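Phenylalanine--tRNA ligase beta subunit (Pyrococcus horikoshii, PDB 2CXI) forms, with the alpha subunit, the tetrameric synthetase that joins L-phenylalanine to tRNA(Phe) at the cost of ATP, this chain being the N-terminal part of the beta subunit. Local coordinates at residues A[279-284]-A[323-328]; A[308-313]-A[343-348]; A[155-160]-A[199-204]. All blocks are in the same frame, centred on the assembly; numbering follows the deposited sequence.

Contacts 1 and 2 belong to the B5 domain, contact 3 to the B3/4 domain. The first two are centred about 14 Å apart and touch: N of E313 probably hydrogen-bonds to O of K324 (2.8 Å), and CZ of F328 packs on CE of M311 (3.6 Å). Along the chain their segments alternate, and strand 320-325 is followed by helix 335-346. That helix carries D337, E340 and D341, which with D331 are predicted to bind magnesium together with the alpha subunit; the side chains of Y325 and D331 are about 6 Å apart, those of M310 and D341 about 4 Å. Contact 3 stands apart, centred about 34 Å from contact 1 and 44 Å from contact 2.

Contact 1 (A[279-284]-A[323-328])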
loop_
_atom_site.group_PDB
_atom_site.type_symbol
_atom_site.label_atom_id
_atom_site.label_comp_id
_atom_site.label_asym_id
_atom_site.label_seq_id
_atom_site.Cartn_x
_atom_site.Cartn_y
_atom_site.Cartn_z
ATOM N N THR A 279 -0.632 30.218 -3.289
ATOM C CA THR A 279 -1.178 31.249 -2.405
ATOM C C THR A 279 -0.686 32.644 -2.857
ATOM O O THR A 279 0.531 32.858 -2.980
ATOM C CB THR A 279 -0.649 30.999 -0.985
ATOM O OG1 THR A 279 -1.122 29.737 -0.530
ATOM C CG2 THR A 279 -1.209 32.024 0.017
ATOM N N PRO A 280 -1.602 33.588 -3.085
ATOM C CA PRO A 280 -1.193 34.923 -3.538
ATOM C C PRO A 280 -0.163 35.510 -2.595
ATOM O O PRO A 280 -0.186 35.222 -1.393
ATOM C CB PRO A 280 -2.516 35.712 -3.586
ATOM C CG PRO A 280 -3.566 34.647 -3.719
ATOM C CD PRO A 280 -3.063 33.475 -2.954
ATOM N N LYS A 281 0.791 36.249 -3.136
ATOM C CA LYS A 281 1.727 36.971 -2.293
ATOM C C LYS A 281 1.178 38.351 -1.895
ATOM O O LYS A 281 0.240 38.874 -2.512
ATOM C CB LYS A 281 3.081 37.060 -2.935
ATOM C CG LYS A 281 3.723 35.680 -3.160
ATOM C CD LYS A 281 4.893 35.827 -4.114
ATOM C CE LYS A 281 5.683 34.539 -4.254
ATOM N NZ LYS A 281 7.056 34.883 -4.744
ATOM N N GLU A 282 1.724 38.890 -0.821
ATOM C CA GLU A 282 1.158 40.108 -0.217
ATOM C C GLU A 282 2.167 41.246 -0.148
ATOM O O GLU A 282 3.373 41.022 0.042
ATOM C CB GLU A 282 0.585 39.791 1.179
ATOM C CG GLU A 282 -0.515 38.746 1.089
ATOM C CD GLU A 282 -1.157 38.392 2.424
ATOM O OE1 GLU A 282 -0.510 38.579 3.485
ATOM O OE2 GLU A 282 -2.320 37.936 2.391
ATOM N N PHE A 283 1.640 42.465 -0.285
ATOM C CA PHE A 283 2.400 43.696 -0.144
ATOM C C PHE A 283 1.450 44.826 0.268
ATOM O O PHE A 283 0.273 44.803 -0.049
ATOM C CB PHE A 283 3.067 44.080 -1.470
ATOM C CG PHE A 283 4.349 44.871 -1.302
ATOM C CD1 PHE A 283 5.565 44.212 -1.071
ATOM C CD2 PHE A 283 4.342 46.274 -1.398
ATOM C CE1 PHE A 283 6.762 44.946 -0.920
ATOM C CE2 PHE A 283 5.551 47.021 -1.255
ATOM C CZ PHE A 283 6.744 46.361 -1.017
ATOM N N GLU A 284 1.987 45.824 0.963
ATOM C CA GLU A 284 1.200 46.976 1.396
ATOM C C GLU A 284 1.892 48.253 0.967
ATOM O O GLU A 284 3.103 48.393 1.134
ATOM C CB GLU A 284 1.035 46.976 2.922
ATOM C CG GLU A 284 0.405 45.716 3.482
ATOM C CD GLU A 284 -0.100 45.899 4.919
ATOM O OE1 GLU A 284 -0.244 47.071 5.355
ATOM O OE2 GLU A 284 -0.378 44.882 5.593
ATOM N N LEU A 323 -2.287 44.731 -0.814
ATOM C CA LEU A 323 -2.234 44.134 -2.168
ATOM C C LEU A 323 -2.001 42.640 -2.079
ATOM O O LEU A 323 -1.302 42.193 -1.184
ATOM C CB LEU A 323 -1.059 44.716 -2.957
ATOM C CG LEU A 323 -1.007 46.245 -3.025
ATOM C CD1 LEU A 323 0.329 46.681 -3.687
ATOM C CD2 LEU A 323 -2.232 46.751 -3.784
ATOM N N LYS A 324 -2.580 41.903 -3.021
ATOM C CA LYS A 324 -2.160 40.535 -3.283
ATOM C C LYS A 324 -1.722 40.479 -4.759
ATOM O O LYS A 324 -2.296 41.154 -5.588
ATOM C CB LYS A 324 -3.300 39.542 -3.025
ATOM C CG LYS A 324 -3.646 39.409 -1.535
ATOM C CD LYS A 324 -4.701 38.394 -1.322
ATOM C CE LYS A 324 -5.047 38.370 0.165
ATOM N NZ LYS A 324 -6.337 37.677 0.324
ATOM N N TYR A 325 -0.723 39.656 -5.051
ATOM C CA TYR A 325 -0.266 39.464 -6.427
ATOM C C TYR A 325 0.073 37.998 -6.675
ATOM O O TYR A 325 0.240 37.218 -5.707
ATOM C CB TYR A 325 0.911 40.419 -6.730
ATOM C CG TYR A 325 2.167 40.199 -5.876
ATOM C CD1 TYR A 325 2.328 40.849 -4.642
ATOM C CD2 TYR A 325 3.194 39.371 -6.321
ATOM C CE1 TYR A 325 3.511 40.691 -3.868
ATOM C CE2 TYR A 325 4.360 39.189 -5.572
ATOM C CZ TYR A 325 4.520 39.850 -4.347
ATOM O OH TYR A 325 5.686 39.649 -3.615
ATOM N N PRO A 326 0.130 37.596 -7.954
ATOM C CA PRO A 326 0.257 36.165 -8.323
ATOM C C PRO A 326 1.542 35.536 -7.787
ATOM O O PRO A 326 2.579 36.206 -7.724
ATOM C CB PRO A 326 0.319 36.197 -9.850
ATOM C CG PRO A 326 -0.316 37.505 -10.236
ATOM C CD PRO A 326 0.025 38.469 -9.149
ATOM N N ALA A 327 1.462 34.267 -7.371
ATOM C CA ALA A 327 2.624 33.532 -6.828
ATOM C C ALA A 327 3.672 33.237 -7.903
ATOM O O ALA A 327 4.767 32.771 -7.571
ATOM C CB ALA A 327 2.159 32.197 -6.194
ATOM N N PHE A 328 3.335 33.477 -9.177
ATOM C CA PHE A 328 4.326 33.342 -10.292
ATOM C C PHE A 328 5.315 34.548 -10.412
ATOM O O PHE A 328 6.223 34.532 -11.254
ATOM C CB PHE A 328 3.647 32.976 -11.641
ATOM C CG PHE A 328 2.658 34.013 -12.171
ATOM C CD1 PHE A 328 1.321 33.677 -12.315
ATOM C CD2 PHE A 328 3.074 35.294 -12.573
ATOM C CE1 PHE A 328 0.389 34.596 -12.796
ATOM C CE2 PHE A 328 2.163 36.222 -13.088
ATOM C CZ PHE A 328 0.807 35.883 -13.193
HETATM O O HOH W 1 6.896 31.878 -5.500
HETATM O O HOH W 2 5.539 39.898 -1.000
#
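K281 lays its CB over one face of the Y325 ring, a CH-pi contact of 3.7 Å from K281 CB to the ring centroid, within an antiparallel strand pair of the three-stranded sheet of the B5 domain. The carbon is offset toward the phenol end, lying 3.4 Å from CZ of Y325. Y325 reaches this place with CG between its backbone N and carbonyl carbon (chi1 62°), and CB of F283 meets the ring at its edge. On the other face of the sheet E282 and K324 run side by side, but OE2 of E282 stays 4.5 Å from NZ of K324, beyond a salt bridge.

Reciprocal backbone bonds join K281 to Y325 and F283 to L323; the shortest, L323 N to F283 O, is 2.7 Å. Farther out, I338 of helix 335-346 packs on F283 and L323, while NZ of K281 hydrogen-bonds to the carbonyl O of R329 and also makes a weak bond to a water that donates to O of A327. A second water bridges the strands, 2.6 Å from OH of Y325 and donating to O of E282 at 2.7 Å.

Contact 2 (A[308-313]-A[343-348]); sequences EKMMYE and LIAYGY
The Y348 ring has CA of A345, three residues earlier in its own segment, 3.9 Å above the centre of one face, and the carbonyl O of K309 in plane at its edge. The selenium of M310, a selenomethionine, approaches obliquely in a Met-aromatic contact, 4.4 Å from SE to the ring centroid and 55° off the normal. It sits toward the phenol end, 3.2 Å from OH of Y348. The bend at chi2 (-59°) turns SE toward the ring, and that at chi3 (-69°) brings CE to 3.8 Å from CG2 of I344. Nearer the backbone, CG of M310 packs against CB of A345 at 3.5 Å. The K309 chain slides past the tyrosine in the opposite direction, its CB and CD near CD1 of Y348, and a water accepts from NZ of K309 while donating to O of A345.

The contact joins the end of helix 300-309 to the C-terminal part of helix 335-346 and the residues that follow it. M311, with positive phi, is the C-prime residue of a Schellman motif that closes the first helix. Y30 meets the Y348 ring and A72 of helix 62-72 touches its side chain. An alanine in place of Y348 would probably leave the selenium of M310 without its aromatic neighbour and open a gap beside the K309 chain. Apolar packing and the Met-aromatic contact carry most of the junction, joined by the K309 carbonyl and the water, next to D341, a predicted magnesium ligand whose side chain M310 touches.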
loop_
_atom_site.group_PDB
_atom_site.type_symbol
_atom_site.label_atom_id
_atom_site.label_comp_id
_atom_site.label_asym_id
_atom_site.label_seq_id
_atom_site.Cartn_x
_atom_site.Cartn_y
_atom_site.Cartn_z
ATOM N N GLU A 308 -5.197 46.833 -10.626
ATOM C CA GLU A 308 -5.984 45.680 -11.091
ATOM C C GLU A 308 -5.654 45.224 -12.528
ATOM O O GLU A 308 -5.699 44.040 -12.793
ATOM C CB GLU A 308 -7.490 45.901 -10.885
ATOM C CG GLU A 308 -7.867 45.967 -9.412
ATOM C CD GLU A 308 -9.347 46.236 -9.179
ATOM O OE1 GLU A 308 -9.966 46.909 -10.017
ATOM O OE2 GLU A 308 -9.872 45.789 -8.135
ATOM N N LYS A 309 -5.319 46.158 -13.434
ATOM C CA LYS A 309 -4.804 45.813 -14.765
ATOM C C LYS A 309 -3.435 45.141 -14.728
ATOM O O LYS A 309 -3.038 44.559 -15.704
ATOM C CB LYS A 309 -4.686 47.066 -15.660
ATOM C CG LYS A 309 -6.005 47.666 -16.102
ATOM C CD LYS A 309 -5.787 49.002 -16.820
ATOM C CE LYS A 309 -7.146 49.671 -17.102
ATOM N NZ LYS A 309 -6.989 50.825 -18.053
HETATM N N MSE A 310 -2.718 45.268 -13.611
HETATM C CA MSE A 310 -1.368 44.699 -13.425
HETATM C C MSE A 310 -1.435 43.410 -12.604
HETATM O O MSE A 310 -0.417 42.870 -12.166
HETATM C CB MSE A 310 -0.440 45.727 -12.788
HETATM C CG MSE A 310 -0.322 46.996 -13.621
HETATM SE SE MSE A 310 0.393 46.524 -15.460
HETATM C CE MSE A 310 2.264 45.986 -14.999
HETATM N N MSE A 311 -2.657 42.922 -12.441
HETATM C CA MSE A 311 -2.956 41.614 -11.844
HETATM C C MSE A 311 -2.890 41.616 -10.324
HETATM O O MSE A 311 -2.715 40.550 -9.705
HETATM C CB MSE A 311 -2.087 40.489 -12.432
HETATM C CG MSE A 311 -2.212 40.377 -13.960
HETATM SE SE MSE A 311 -1.257 38.859 -14.682
HETATM C CE MSE A 311 0.391 39.310 -14.194
ATOM N N TYR A 312 -3.093 42.789 -9.712
ATOM C CA TYR A 312 -3.138 42.848 -8.248
ATOM C C TYR A 312 -4.564 42.786 -7.728
ATOM O O TYR A 312 -5.476 43.342 -8.326
ATOM C CB TYR A 312 -2.526 44.136 -7.655
ATOM C CG TYR A 312 -1.047 44.342 -7.834
ATOM C CD1 TYR A 312 -0.135 44.028 -6.801
ATOM C CD2 TYR A 312 -0.561 44.937 -9.000
ATOM C CE1 TYR A 312 1.235 44.258 -6.963
ATOM C CE2 TYR A 312 0.809 45.168 -9.160
ATOM C CZ TYR A 312 1.682 44.855 -8.153
ATOM O OH TYR A 312 3.026 45.106 -8.333
ATOM N N GLU A 313 -4.727 42.162 -6.564
ATOM C CA GLU A 313 -5.899 42.416 -5.757
ATOM C C GLU A 313 -5.591 43.613 -4.894
ATOM O O GLU A 313 -4.482 43.740 -4.385
ATOM C CB GLU A 313 -6.289 41.219 -4.878
ATOM C CG GLU A 313 -7.459 41.531 -3.956
ATOM C CD GLU A 313 -7.741 40.389 -3.009
ATOM O OE1 GLU A 313 -8.319 39.389 -3.464
ATOM O OE2 GLU A 313 -7.374 40.508 -1.823
ATOM N N LEU A 343 2.969 53.087 -13.137
ATOM C CA LEU A 343 3.456 53.882 -14.265
ATOM C C LEU A 343 3.278 53.109 -15.553
ATOM O O LEU A 343 2.829 53.658 -16.537
ATOM C CB LEU A 343 4.933 54.297 -14.083
ATOM C CG LEU A 343 5.251 55.251 -12.937
ATOM C CD1 LEU A 343 6.770 55.469 -12.772
ATOM C CD2 LEU A 343 4.527 56.607 -13.079
ATOM N N ILE A 344 3.579 51.812 -15.524
ATOM C CA ILE A 344 3.373 50.959 -16.683
ATOM C C ILE A 344 1.913 50.922 -17.119
ATOM O O ILE A 344 1.610 51.126 -18.301
ATOM C CB ILE A 344 3.878 49.509 -16.400
ATOM C CG1 ILE A 344 5.405 49.478 -16.199
ATOM C CG2 ILE A 344 3.421 48.587 -17.529
ATOM C CD1 ILE A 344 5.918 48.089 -15.738
ATOM N N ALA A 345 1.016 50.647 -16.165
ATOM C CA ALA A 345 -0.441 50.530 -16.416
ATOM C C ALA A 345 -1.060 51.825 -16.907
ATOM O O ALA A 345 -2.014 51.803 -17.703
ATOM C CB ALA A 345 -1.175 50.062 -15.171
ATOM N N TYR A 346 -0.550 52.935 -16.386
ATOM C CA TYR A 346 -0.897 54.274 -16.879
ATOM C C TYR A 346 -0.772 54.363 -18.429
ATOM O O TYR A 346 -1.472 55.143 -19.053
ATOM C CB TYR A 346 -0.029 55.331 -16.175
ATOM C CG TYR A 346 -0.534 56.761 -16.318
ATOM C CD1 TYR A 346 0.166 57.704 -17.094
ATOM C CD2 TYR A 346 -1.715 57.160 -15.721
ATOM C CE1 TYR A 346 -0.313 59.015 -17.244
ATOM C CE2 TYR A 346 -2.193 58.453 -15.861
ATOM C CZ TYR A 346 -1.504 59.374 -16.621
ATOM O OH TYR A 346 -2.013 60.660 -16.740
ATOM N N GLY A 347 0.099 53.534 -19.029
ATOM C CA GLY A 347 0.287 53.457 -20.494
ATOM C C GLY A 347 -0.801 52.671 -21.234
ATOM O O GLY A 347 -1.035 52.893 -22.423
ATOM N N TYR A 348 -1.493 51.775 -20.535
ATOM C CA TYR A 348 -2.527 50.935 -21.141
ATOM C C TYR A 348 -3.735 51.734 -21.655
ATOM O O TYR A 348 -4.562 51.193 -22.421
ATOM C CB TYR A 348 -3.023 49.873 -20.154
ATOM C CG TYR A 348 -1.998 48.830 -19.741
ATOM C CD1 TYR A 348 -2.334 47.878 -18.790
ATOM C CD2 TYR A 348 -0.695 48.803 -20.293
ATOM C CE1 TYR A 348 -1.419 46.900 -18.395
ATOM C CE2 TYR A 348 0.233 47.832 -19.910
ATOM C CZ TYR A 348 -0.143 46.882 -18.956
ATOM O OH TYR A 348 0.728 45.898 -18.535
ATOM O OXT TYR A 348 -3.541 52.508 -22.616
HETATM O O HOH W 3 -4.526 52.551 -18.294
#

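Contact 3 (A[155-160]-A[199-204]); sequences YYKAAE and YPLLID
Strands 155-159 and 199-204 run antiparallel, their axes 4.5 Å apart at closest and at 141°. Six backbone hydrogen bonds, two for each of the pairs Y155-I203, K157-L201 and A159-Y199, join them; the straightest, K157 N to L201 O, measures 2.8 Å with an angle of 172° at the hydrogen. P200 has no N-H to give, but it falls in the non-hydrogen-bonded pair with A158.

On the face carrying Y156 and L202, Y156, with CG anti to its backbone N (chi1 174°), lies beside P200, pointing the same way, with CE1 of Y156 3.6 Å from CB of P200. Its hydroxyl bonds to the carbonyl of R101, and CD1 of L202 reaches CB of Y156 at 4.0 Å. On the opposite face K157 crosses I203 and rests its CE 3.7 Å from the CG2 methyl of I203, while CB of A159 packs 3.8 Å from CD2 of L201. L176 of helix 176-182 packs against A159 and L201, and OH of Y155 bonds to S18 of the second subunit.

This antiparallel pair belongs to a large mixed sheet, 199-204 going on to pair with 209-212, in the B3/4 region, consistent with the amino acid-editing domain.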
loop_
_atom_site.group_PDB
_atom_site.type_symbol
_atom_site.label_atom_id
_atom_site.label_comp_id
_atom_site.label_asym_id
_atom_site.label_seq_id
_atom_site.Cartn_x
_atom_site.Cartn_y
_atom_site.Cartn_z
ATOM N N TYR A 155 10.766 8.955 -6.945
ATOM C CA TYR A 155 11.974 9.160 -6.115
ATOM C C TYR A 155 12.990 10.055 -6.811
ATOM O O TYR A 155 13.364 9.779 -7.914
ATOM C CB TYR A 155 12.628 7.798 -5.835
ATOM C CG TYR A 155 11.693 6.897 -5.083
ATOM C CD1 TYR A 155 10.741 6.140 -5.753
ATOM C CD2 TYR A 155 11.738 6.846 -3.681
ATOM C CE1 TYR A 155 9.832 5.314 -5.046
ATOM C CE2 TYR A 155 10.875 6.063 -2.980
ATOM C CZ TYR A 155 9.924 5.295 -3.655
ATOM O OH TYR A 155 9.070 4.503 -2.907
ATOM N N TYR A 156 13.372 11.149 -6.160
ATOM C CA TYR A 156 14.492 11.965 -6.591
ATOM C C TYR A 156 15.660 11.606 -5.639
ATOM O O TYR A 156 15.623 11.935 -4.441
ATOM C CB TYR A 156 14.082 13.444 -6.521
ATOM C CG TYR A 156 15.200 14.408 -6.813
ATOM C CD1 TYR A 156 16.047 14.220 -7.911
ATOM C CD2 TYR A 156 15.376 15.545 -6.014
ATOM C CE1 TYR A 156 17.082 15.125 -8.166
ATOM C CE2 TYR A 156 16.379 16.462 -6.286
ATOM C CZ TYR A 156 17.234 16.223 -7.359
ATOM O OH TYR A 156 18.255 17.109 -7.589
ATOM N N LYS A 157 16.619 10.850 -6.148
ATOM C CA LYS A 157 17.610 10.187 -5.295
ATOM C C LYS A 157 19.072 10.371 -5.699
ATOM O O LYS A 157 19.383 10.697 -6.847
ATOM C CB LYS A 157 17.293 8.672 -5.190
ATOM C CG LYS A 157 17.511 7.904 -6.518
ATOM C CD LYS A 157 17.390 6.420 -6.269
ATOM C CE LYS A 157 17.694 5.643 -7.554
ATOM N NZ LYS A 157 18.326 4.268 -7.301
ATOM N N ALA A 158 19.967 10.129 -4.737
ATOM C CA ALA A 158 21.386 10.050 -5.015
ATOM C C ALA A 158 21.627 8.636 -5.534
ATOM O O ALA A 158 21.349 7.682 -4.837
ATOM C CB ALA A 158 22.197 10.310 -3.723
ATOM N N ALA A 159 22.105 8.536 -6.766
ATOM C CA ALA A 159 22.381 7.265 -7.435
ATOM C C ALA A 159 23.882 6.976 -7.605
ATOM O O ALA A 159 24.693 7.885 -7.855
ATOM C CB ALA A 159 21.715 7.258 -8.803
ATOM N N GLU A 160 24.212 5.685 -7.517
ATOM C CA GLU A 160 25.507 5.155 -7.930
ATOM C C GLU A 160 25.792 5.507 -9.389
ATOM O O GLU A 160 24.889 5.505 -10.236
ATOM C CB GLU A 160 25.528 3.621 -7.770
ATOM C CG GLU A 160 25.282 3.106 -6.345
ATOM C CD GLU A 160 26.464 3.346 -5.396
ATOM O OE1 GLU A 160 27.573 3.722 -5.859
ATOM O OE2 GLU A 160 26.288 3.178 -4.168
ATOM N N TYR A 199 25.167 10.703 -8.382
ATOM C CA TYR A 199 24.462 11.636 -9.300
ATOM C C TYR A 199 22.958 11.617 -9.026
ATOM O O TYR A 199 22.412 10.569 -8.628
ATOM C CB TYR A 199 24.735 11.306 -10.771
ATOM C CG TYR A 199 26.192 11.260 -11.182
ATOM C CD1 TYR A 199 27.164 12.033 -10.524
ATOM C CD2 TYR A 199 26.598 10.443 -12.243
ATOM C CE1 TYR A 199 28.496 11.993 -10.907
ATOM C CE2 TYR A 199 27.926 10.405 -12.646
ATOM C CZ TYR A 199 28.873 11.174 -11.952
ATOM O OH TYR A 199 30.179 11.150 -12.353
ATOM N N PRO A 200 22.282 12.758 -9.200
ATOM C CA PRO A 200 20.834 12.810 -8.957
ATOM C C PRO A 200 20.120 11.984 -10.029
ATOM O O PRO A 200 20.480 12.048 -11.213
ATOM C CB PRO A 200 20.485 14.314 -9.115
ATOM C CG PRO A 200 21.829 15.053 -9.120
ATOM C CD PRO A 200 22.822 14.063 -9.654
ATOM N N LEU A 201 19.133 11.214 -9.605
ATOM C CA LEU A 201 18.331 10.445 -10.530
ATOM C C LEU A 201 16.849 10.594 -10.136
ATOM O O LEU A 201 16.501 10.536 -8.960
ATOM C CB LEU A 201 18.769 8.969 -10.488
ATOM C CG LEU A 201 18.658 8.176 -11.781
ATOM C CD1 LEU A 201 19.539 8.828 -12.862
ATOM C CD2 LEU A 201 19.115 6.722 -11.517
ATOM N N LEU A 202 16.002 10.800 -11.132
ATOM C CA LEU A 202 14.546 10.838 -10.932
ATOM C C LEU A 202 13.960 9.529 -11.489
ATOM O O LEU A 202 14.067 9.274 -12.673
ATOM C CB LEU A 202 13.959 12.038 -11.696
ATOM C CG LEU A 202 12.479 12.387 -11.446
ATOM C CD1 LEU A 202 12.121 12.649 -9.904
ATOM C CD2 LEU A 202 12.039 13.542 -12.393
ATOM N N ILE A 203 13.365 8.713 -10.626
ATOM C CA ILE A 203 13.050 7.319 -10.960
ATOM C C ILE A 203 11.687 6.933 -10.399
ATOM O O ILE A 203 11.275 7.445 -9.317
ATOM C CB ILE A 203 14.208 6.373 -10.454
ATOM C CG1 ILE A 203 13.957 4.917 -10.887
ATOM C CG2 ILE A 203 14.338 6.356 -8.975
ATOM C CD1 ILE A 203 15.244 4.046 -10.867
ATOM N N ASP A 204 10.945 6.095 -11.117
ATOM C CA ASP A 204 9.620 5.797 -10.632
ATOM C C ASP A 204 9.647 4.491 -9.824
ATOM O O ASP A 204 10.726 3.903 -9.601
ATOM C CB ASP A 204 8.531 5.840 -11.721
ATOM C CG ASP A 204 8.515 4.593 -12.642
ATOM O OD1 ASP A 204 9.287 3.631 -12.428
ATOM O OD2 ASP A 204 7.730 4.518 -13.614
#